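PDB 3DCD: galactose mutarotase related enzyme from Lactobacillus acidophilus, which probably binds carbohydrate and may act as a sugar isomerase of the aldose 1-epimerase (galactose mutarotase) family, though its precise function is unknown. Local coordinates for residues Asp233-Ile239 / Ile252-Ile258. Residues are numbered along the deposited sequence; the frame is centred on the assembly and turned at random.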
loop_
_atom_site.group_PDB
_atom_site.type_symbol
_atom_site.label_atom_id
_atom_site.label_comp_id
_atom_site.label_asym_id
_atom_site.label_seq_id
_atom_site.Cartn_x
_atom_site.Cartn_y
_atom_site.Cartn_z
ATOM N N ASP A 233 12.815 -1.305 -2.125
ATOM C CA ASP A 233 13.500 -0.158 -1.539
ATOM C C ASP A 233 12.585 0.832 -0.815
ATOM O O ASP A 233 12.974 1.991 -0.594
ATOM C CB ASP A 233 14.340 0.566 -2.598
ATOM C CG ASP A 233 13.506 1.129 -3.760
ATOM O OD1 ASP A 233 12.261 0.923 -3.846
ATOM O OD2 ASP A 233 14.124 1.798 -4.610
ATOM N N ALA A 234 11.367 0.415 -0.457
ATOM C CA ALA A 234 10.478 1.341 0.278
ATOM C C ALA A 234 11.187 1.817 1.545
ATOM O O ALA A 234 11.739 0.991 2.279
ATOM C CB ALA A 234 9.151 0.658 0.642
ATOM N N PRO A 235 11.205 3.137 1.798
ATOM C CA PRO A 235 11.797 3.618 3.047
ATOM C C PRO A 235 10.902 3.423 4.273
ATOM O O PRO A 235 11.374 3.598 5.399
ATOM C CB PRO A 235 12.020 5.100 2.773
ATOM C CG PRO A 235 10.952 5.463 1.792
ATOM C CD PRO A 235 10.740 4.248 0.944
ATOM N N PHE A 236 9.629 3.074 4.060
ATOM C CA PHE A 236 8.677 2.891 5.163
ATOM C C PHE A 236 7.722 1.752 4.827
ATOM O O PHE A 236 7.434 1.485 3.653
ATOM C CB PHE A 236 7.779 4.125 5.431
ATOM C CG PHE A 236 8.508 5.452 5.529
ATOM C CD1 PHE A 236 9.190 5.810 6.694
ATOM C CD2 PHE A 236 8.464 6.349 4.474
ATOM C CE1 PHE A 236 9.855 7.038 6.783
ATOM C CE2 PHE A 236 9.118 7.567 4.547
ATOM C CZ PHE A 236 9.824 7.918 5.713
ATOM N N VAL A 237 7.182 1.134 5.868
ATOM C CA VAL A 237 6.007 0.270 5.696
ATOM C C VAL A 237 4.998 0.588 6.798
ATOM O O VAL A 237 5.372 0.772 7.970
ATOM C CB VAL A 237 6.394 -1.249 5.668
ATOM C CG1 VAL A 237 7.005 -1.704 7.002
ATOM C CG2 VAL A 237 5.165 -2.142 5.327
ATOM N N GLY A 238 3.725 0.683 6.433
ATOM C CA GLY A 238 2.686 0.823 7.453
ATOM C C GLY A 238 1.917 -0.474 7.612
ATOM O O GLY A 238 1.619 -1.151 6.623
ATOM N N ILE A 239 1.608 -0.822 8.857
ATOM C CA ILE A 239 0.745 -1.966 9.171
ATOM C C ILE A 239 -0.504 -1.392 9.838
ATOM O O ILE A 239 -0.387 -0.637 10.812
ATOM C CB ILE A 239 1.409 -2.997 10.164
ATOM C CG1 ILE A 239 2.908 -3.249 9.873
ATOM C CG2 ILE A 239 0.590 -4.317 10.206
ATOM C CD1 ILE A 239 3.232 -3.860 8.509
ATOM N N ILE A 252 -0.736 -4.308 4.829
ATOM C CA ILE A 252 0.734 -4.142 4.863
ATOM C C ILE A 252 1.018 -3.195 3.715
ATOM O O ILE A 252 0.781 -3.531 2.553
ATOM C CB ILE A 252 1.461 -5.495 4.685
ATOM C CG1 ILE A 252 1.062 -6.449 5.824
ATOM C CG2 ILE A 252 2.997 -5.288 4.618
ATOM C CD1 ILE A 252 1.574 -7.882 5.673
ATOM N N GLU A 253 1.467 -1.986 4.049
ATOM C CA GLU A 253 1.497 -0.871 3.103
ATOM C C GLU A 253 2.933 -0.360 2.823
ATOM O O GLU A 253 3.453 0.449 3.594
ATOM C CB GLU A 253 0.663 0.296 3.645
ATOM C CG GLU A 253 -0.694 -0.078 4.282
ATOM C CD GLU A 253 -1.351 1.111 4.992
ATOM O OE1 GLU A 253 -1.125 2.281 4.586
ATOM O OE2 GLU A 253 -2.131 0.873 5.936
ATOM N N PRO A 254 3.555 -0.797 1.714
ATOM C CA PRO A 254 4.888 -0.252 1.379
ATOM C C PRO A 254 4.738 1.173 0.857
ATOM O O PRO A 254 3.907 1.430 -0.011
ATOM C CB PRO A 254 5.394 -1.207 0.270
ATOM C CG PRO A 254 4.445 -2.416 0.315
ATOM C CD PRO A 254 3.121 -1.790 0.726
ATOM N N TRP A 255 5.529 2.092 1.402
ATOM C CA TRP A 255 5.368 3.513 1.165
ATOM C C TRP A 255 6.670 4.141 0.693
ATOM O O TRP A 255 7.721 3.941 1.320
ATOM C CB TRP A 255 5.003 4.242 2.467
ATOM C CG TRP A 255 3.638 3.996 3.067
ATOM C CD1 TRP A 255 2.521 3.460 2.466
ATOM C CD2 TRP A 255 3.252 4.354 4.395
ATOM N NE1 TRP A 255 1.452 3.446 3.378
ATOM C CE2 TRP A 255 1.891 3.985 4.563
ATOM C CE3 TRP A 255 3.939 4.959 5.471
ATOM C CZ2 TRP A 255 1.204 4.189 5.768
ATOM C CZ3 TRP A 255 3.248 5.163 6.672
ATOM C CH2 TRP A 255 1.892 4.784 6.804
ATOM N N TRP A 256 6.565 4.935 -0.371
ATOM C CA TRP A 256 7.608 5.829 -0.852
ATOM C C TRP A 256 7.074 7.270 -0.652
ATOM O O TRP A 256 6.907 8.035 -1.598
ATOM C CB TRP A 256 7.889 5.548 -2.331
ATOM C CG TRP A 256 8.552 4.215 -2.548
ATOM C CD1 TRP A 256 9.895 3.979 -2.670
ATOM C CD2 TRP A 256 7.904 2.929 -2.632
ATOM N NE1 TRP A 256 10.131 2.626 -2.827
ATOM C CE2 TRP A 256 8.924 1.959 -2.802
ATOM C CE3 TRP A 256 6.559 2.504 -2.568
ATOM C CZ2 TRP A 256 8.641 0.577 -2.924
ATOM C CZ3 TRP A 256 6.280 1.142 -2.686
ATOM C CH2 TRP A 256 7.314 0.190 -2.854
ATOM N N GLY A 257 6.754 7.591 0.602
ATOM C CA GLY A 257 6.082 8.843 0.939
ATOM C C GLY A 257 5.514 8.646 2.323
ATOM O O GLY A 257 5.447 7.522 2.792
ATOM N N ILE A 258 5.103 9.729 2.986
ATOM C CA ILE A 258 4.570 9.590 4.335
ATOM C C ILE A 258 3.691 10.776 4.720
ATOM O O ILE A 258 3.769 11.852 4.111
ATOM C CB ILE A 258 5.732 9.349 5.352
ATOM C CG1 ILE A 258 5.228 8.806 6.702
ATOM C CG2 ILE A 258 6.641 10.565 5.493
ATOM C CD1 ILE A 258 6.373 8.189 7.556
#
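The bare backbone of Gly238 provides the flat spot on which the Trp255 indole lies: Gly238 CA sits 4.2 Å from the centroid of the six-membered ring and 16° off its normal. An ideal beta carbon here would lie 2.6 Å from Trp255 CZ2, so a side chain would clash with the ring as it is placed. Segments 236-239 and 252-256, parts of a hairpin of strands 236-240 and 249-256, run antiparallel, their axes 4.5 Å apart at closest approach and at 152°. The shorter pair of bonds links Gly238 and Glu253, with Gly238 N to Glu253 O at 2.9 Å and Glu253 N to Gly238 O at 2.7 Å. Phe236 and Trp255 pair less evenly: Trp255 N to Phe236 O is 3.0 Å, the return bond from Phe236 N to Trp255 O a weak 3.4 Å. On the Trp255 face, Ile258 CD1 lies over the Phe236 ring in a CH-pi contact, 3.7 Å from its centroid and 10° off the normal. On the other, Val237 CG2 meets Ile252 CG2 at 3.9 Å, while Pro254 reaches Phe287 of strand 282-292, linking the hairpin to the larger sheet of this mutarotase-like beta fold. Just before strand 236-239, Ala234 CB packs over the six-membered ring of Trp256, 3.8 Å from its centroid. Asp233 OD1 accepts a hydrogen bond from Trp256 NE1 at 2.9 Å. The chemistry thus implies a mostly apolar, CH-pi-rich interface, held in register by backbone bonds and tied at one end by a polar indole-carboxylate link.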